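Local coordinates for protein BtGH115A (Bacteroides thetaiotaomicron, PDB 5BY3) that probably hydrolyses glycosidic bonds as a family GH115 4-O-methyl-alpha-glucuronidase with specificity for decorated arabinogalactans, at residues A[687-698]-A[739-749]. Numbering follows the deposited sequence.
Sequences TDSVEVDIRLLP and NQAIRKIVLPV. With SO4 (sulfate ion), chain B.
V690, V692, I694 and L696 pair with L747, I745, R743 and A741 through two-way backbone hydrogen bonds, the mark of regular antiparallel strands; the axes of 689-696 and 741-748 run at 161°. One link, V692 N to I745 O, measures 2.6 Å. On the face carrying D693, R695, I742 and K744, the R695 guanidinium is held along its edge: NH1 donates to Q740 OE1 (2.7 Å) in the amide's carbonyl plane, although the two planes stand 76° apart. NE meets D693 OD1 at 2.9 Å from above the carboxylate plane, and NH2 reaches O1 of a sulfate, probably from the crystallisation liquor. I742 CD1 lies 3.8 Å above one guanidinium face, near its rim. The bend at chi2 (-17°) turns CD and the guanidinium toward these partners. A leucine in place of R695 would probably deprive D693 of its close NE salt bridge and Q740 OE1 of its NH1 donor, the K744 NZ to D693 OD2 salt bridge being long (3.8 Å). On the other face, V692 CB packs on I745 CG2 (3.6 Å). Within the GH115 C-terminal domain, 689-696 lies between 741-748 and 766-772, while I694 and L747 pack against strand 708-713 of a second antiparallel sheet, as in a beta-sandwich.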
loop_
_atom_site.group_PDB
_atom_site.type_symbol
_atom_site.label_atom_id
_atom_site.label_comp_id
_atom_site.label_asym_id
_atom_site.label_seq_id
_atom_site.Cartn_x
_atom_site.Cartn_y
_atom_site.Cartn_z
ATOM N N THR A 687 -41.700 23.970 -2.354
ATOM C CA THR A 687 -41.590 23.095 -3.552
ATOM C C THR A 687 -42.205 21.671 -3.509
ATOM O O THR A 687 -42.297 21.017 -2.463
ATOM C CB THR A 687 -40.133 23.001 -4.103
ATOM O OG1 THR A 687 -39.452 21.863 -3.535
ATOM C CG2 THR A 687 -39.329 24.327 -3.891
ATOM N N ASP A 688 -42.575 21.213 -4.703
ATOM C CA ASP A 688 -43.250 19.936 -4.971
ATOM C C ASP A 688 -42.458 18.687 -4.495
ATOM O O ASP A 688 -43.027 17.736 -3.936
ATOM C CB ASP A 688 -43.538 19.897 -6.498
ATOM C CG ASP A 688 -44.331 18.655 -6.966
ATOM O OD1 ASP A 688 -44.995 17.976 -6.154
ATOM O OD2 ASP A 688 -44.303 18.371 -8.190
ATOM N N SER A 689 -41.143 18.718 -4.707
ATOM C CA SER A 689 -40.307 17.518 -4.656
ATOM C C SER A 689 -39.011 17.789 -3.912
ATOM O O SER A 689 -38.716 18.943 -3.579
ATOM C CB SER A 689 -39.999 17.032 -6.087
ATOM O OG SER A 689 -41.071 16.286 -6.642
ATOM N N VAL A 690 -38.255 16.712 -3.664
ATOM C CA VAL A 690 -36.924 16.746 -3.009
ATOM C C VAL A 690 -35.903 15.918 -3.797
ATOM O O VAL A 690 -36.215 14.795 -4.232
ATOM C CB VAL A 690 -36.978 16.284 -1.513
ATOM C CG1 VAL A 690 -37.514 14.860 -1.366
ATOM C CG2 VAL A 690 -35.623 16.430 -0.839
ATOM N N GLU A 691 -34.697 16.475 -3.983
ATOM C CA GLU A 691 -33.600 15.727 -4.623
ATOM C C GLU A 691 -32.690 15.138 -3.559
ATOM O O GLU A 691 -31.972 15.859 -2.889
ATOM C CB GLU A 691 -32.797 16.608 -5.602
ATOM C CG GLU A 691 -31.901 15.825 -6.571
ATOM C CD GLU A 691 -30.764 16.661 -7.152
ATOM O OE1 GLU A 691 -31.009 17.526 -8.018
ATOM O OE2 GLU A 691 -29.609 16.454 -6.738
ATOM N N VAL A 692 -32.714 13.829 -3.400
ATOM C CA VAL A 692 -31.846 13.188 -2.407
ATOM C C VAL A 692 -30.537 12.751 -3.037
ATOM O O VAL A 692 -30.547 11.970 -3.974
ATOM C CB VAL A 692 -32.569 12.020 -1.702
ATOM C CG1 VAL A 692 -31.685 11.400 -0.614
ATOM C CG2 VAL A 692 -33.878 12.531 -1.125
ATOM N N ASP A 693 -29.427 13.253 -2.489
ATOM C CA ASP A 693 -28.061 13.108 -3.023
ATOM C C ASP A 693 -27.274 12.310 -1.992
ATOM O O ASP A 693 -26.972 12.799 -0.919
ATOM C CB ASP A 693 -27.481 14.516 -3.211
ATOM C CG ASP A 693 -26.150 14.543 -3.970
ATOM O OD1 ASP A 693 -25.549 13.469 -4.194
ATOM O OD2 ASP A 693 -25.685 15.672 -4.304
ATOM N N ILE A 694 -26.989 11.065 -2.314
ATOM C CA ILE A 694 -26.399 10.110 -1.375
ATOM C C ILE A 694 -24.993 9.760 -1.854
ATOM O O ILE A 694 -24.795 9.401 -3.021
ATOM C CB ILE A 694 -27.249 8.823 -1.247
ATOM C CG1 ILE A 694 -28.668 9.168 -0.812
ATOM C CG2 ILE A 694 -26.634 7.853 -0.246
ATOM C CD1 ILE A 694 -29.642 8.021 -0.959
ATOM N N ARG A 695 -24.026 9.894 -0.954
ATOM C CA ARG A 695 -22.637 9.710 -1.281
ATOM C C ARG A 695 -22.139 8.536 -0.437
ATOM O O ARG A 695 -22.347 8.485 0.791
ATOM C CB ARG A 695 -21.840 10.954 -0.918
ATOM C CG ARG A 695 -21.898 12.241 -1.757
ATOM C CD ARG A 695 -22.439 12.177 -3.168
ATOM N NE ARG A 695 -22.740 13.519 -3.714
ATOM C CZ ARG A 695 -21.843 14.465 -4.034
ATOM N NH1 ARG A 695 -20.532 14.283 -3.848
ATOM N NH2 ARG A 695 -22.261 15.627 -4.540
ATOM N N LEU A 696 -21.495 7.577 -1.098
ATOM C CA LEU A 696 -21.053 6.357 -0.453
ATOM C C LEU A 696 -19.620 6.069 -0.846
ATOM O O LEU A 696 -19.111 6.599 -1.831
ATOM C CB LEU A 696 -21.937 5.160 -0.822
ATOM C CG LEU A 696 -23.453 5.292 -0.697
ATOM C CD1 LEU A 696 -24.068 5.418 -2.093
ATOM C CD2 LEU A 696 -23.971 4.070 0.045
ATOM N N LEU A 697 -18.966 5.223 -0.061
ATOM C CA LEU A 697 -17.631 4.761 -0.406
ATOM C C LEU A 697 -17.808 3.930 -1.669
ATOM O O LEU A 697 -18.677 3.034 -1.673
ATOM C CB LEU A 697 -17.030 3.918 0.728
ATOM C CG LEU A 697 -15.534 3.598 0.626
ATOM C CD1 LEU A 697 -14.709 4.866 0.772
ATOM C CD2 LEU A 697 -15.120 2.516 1.638
ATOM N N PRO A 698 -17.037 4.240 -2.747
ATOM C CA PRO A 698 -17.166 3.451 -3.972
ATOM C C PRO A 698 -16.465 2.072 -3.858
ATOM O O PRO A 698 -15.780 1.633 -4.792
ATOM C CB PRO A 698 -16.485 4.322 -5.011
ATOM C CG PRO A 698 -15.368 4.994 -4.239
ATOM C CD PRO A 698 -15.868 5.147 -2.814
ATOM N N ASN A 739 -13.318 9.304 -5.100
ATOM C CA ASN A 739 -13.598 8.387 -3.998
ATOM C C ASN A 739 -15.032 8.524 -3.436
ATOM O O ASN A 739 -15.245 8.454 -2.227
ATOM C CB ASN A 739 -12.544 8.525 -2.901
ATOM C CG ASN A 739 -11.217 7.965 -3.320
ATOM O OD1 ASN A 739 -11.059 6.745 -3.539
ATOM N ND2 ASN A 739 -10.249 8.854 -3.486
ATOM N N GLN A 740 -16.006 8.723 -4.310
ATOM C CA GLN A 740 -17.398 8.527 -3.905
ATOM C C GLN A 740 -18.196 7.947 -5.049
ATOM O O GLN A 740 -18.088 8.441 -6.197
ATOM C CB GLN A 740 -18.083 9.839 -3.496
ATOM C CG GLN A 740 -17.522 10.549 -2.286
ATOM C CD GLN A 740 -18.343 11.732 -1.886
ATOM O OE1 GLN A 740 -18.763 12.518 -2.722
ATOM N NE2 GLN A 740 -18.598 11.859 -0.601
ATOM N N ALA A 741 -18.995 6.920 -4.730
ATOM C CA ALA A 741 -20.185 6.580 -5.531
ATOM C C ALA A 741 -21.239 7.609 -5.187
ATOM O O ALA A 741 -21.269 8.114 -4.057
ATOM C CB ALA A 741 -20.697 5.186 -5.232
ATOM N N ILE A 742 -22.075 7.933 -6.172
ATOM C CA ILE A 742 -23.012 9.025 -6.093
ATOM C C ILE A 742 -24.353 8.537 -6.630
ATOM O O ILE A 742 -24.423 8.090 -7.785
ATOM C CB ILE A 742 -22.584 10.242 -6.938
ATOM C CG1 ILE A 742 -21.272 10.867 -6.426
ATOM C CG2 ILE A 742 -23.733 11.280 -7.018
ATOM C CD1 ILE A 742 -20.865 12.170 -7.147
ATOM N N ARG A 743 -25.408 8.636 -5.802
ATOM C CA ARG A 743 -26.782 8.316 -6.218
ATOM C C ARG A 743 -27.728 9.455 -5.879
ATOM O O ARG A 743 -27.934 9.795 -4.703
ATOM C CB ARG A 743 -27.273 6.983 -5.624
ATOM C CG ARG A 743 -26.613 5.759 -6.208
ATOM C CD ARG A 743 -27.145 5.451 -7.619
ATOM N NE ARG A 743 -26.425 4.312 -8.234
ATOM C CZ ARG A 743 -25.349 4.407 -9.032
ATOM N NH1 ARG A 743 -24.822 5.579 -9.346
ATOM N NH2 ARG A 743 -24.776 3.303 -9.492
ATOM N N LYS A 744 -28.276 10.049 -6.930
ATOM C CA LYS A 744 -29.329 11.038 -6.819
ATOM C C LYS A 744 -30.692 10.394 -7.019
ATOM O O LYS A 744 -30.875 9.505 -7.869
ATOM C CB LYS A 744 -29.118 12.146 -7.837
ATOM C CG LYS A 744 -27.836 12.920 -7.585
ATOM C CD LYS A 744 -27.746 14.179 -8.439
ATOM C CE LYS A 744 -26.722 15.158 -7.876
ATOM N NZ LYS A 744 -25.350 14.601 -7.909
ATOM N N ILE A 745 -31.646 10.830 -6.207
ATOM C CA ILE A 745 -33.037 10.425 -6.376
ATOM C C ILE A 745 -33.978 11.605 -6.152
ATOM O O ILE A 745 -33.757 12.453 -5.278
ATOM C CB ILE A 745 -33.399 9.175 -5.525
ATOM C CG1 ILE A 745 -34.708 8.562 -6.002
ATOM C CG2 ILE A 745 -33.465 9.499 -4.040
ATOM C CD1 ILE A 745 -34.827 7.086 -5.683
ATOM N N VAL A 746 -35.010 11.662 -6.978
ATOM C CA VAL A 746 -36.083 12.634 -6.819
ATOM C C VAL A 746 -37.313 11.912 -6.238
ATOM O O VAL A 746 -37.735 10.836 -6.734
ATOM C CB VAL A 746 -36.345 13.407 -8.139
ATOM C CG1 VAL A 746 -37.737 14.031 -8.183
ATOM C CG2 VAL A 746 -35.267 14.475 -8.340
ATOM N N LEU A 747 -37.837 12.486 -5.152
ATOM C CA LEU A 747 -39.026 11.952 -4.478
ATOM C C LEU A 747 -40.089 13.027 -4.280
ATOM O O LEU A 747 -39.755 14.207 -4.097
ATOM C CB LEU A 747 -38.676 11.305 -3.133
ATOM C CG LEU A 747 -37.614 10.200 -2.998
ATOM C CD1 LEU A 747 -37.211 10.066 -1.519
ATOM C CD2 LEU A 747 -38.041 8.870 -3.601
ATOM N N PRO A 748 -41.379 12.626 -4.331
ATOM C CA PRO A 748 -42.442 13.577 -3.990
ATOM C C PRO A 748 -42.576 13.724 -2.481
ATOM O O PRO A 748 -42.588 12.711 -1.783
ATOM C CB PRO A 748 -43.696 12.913 -4.563
ATOM C CG PRO A 748 -43.389 11.439 -4.597
ATOM C CD PRO A 748 -41.911 11.327 -4.813
ATOM N N VAL A 749 -42.645 14.959 -1.981
ATOM C CA VAL A 749 -43.121 15.208 -0.605
ATOM C C VAL A 749 -44.653 15.031 -0.552
ATOM O O VAL A 749 -45.314 15.025 -1.596
ATOM C CB VAL A 749 -42.726 16.616 -0.048
ATOM C CG1 VAL A 749 -41.249 16.900 -0.278
ATOM C CG2 VAL A 749 -43.605 17.743 -0.612
HETATM S S SO4 B . -19.164 17.814 -5.998
HETATM O O1 SO4 B . -20.263 16.856 -5.708
HETATM O O2 SO4 B . -19.479 18.623 -7.208
HETATM O O3 SO4 B . -18.962 18.706 -4.832
HETATM O O4 SO4 B . -17.933 17.045 -6.283
#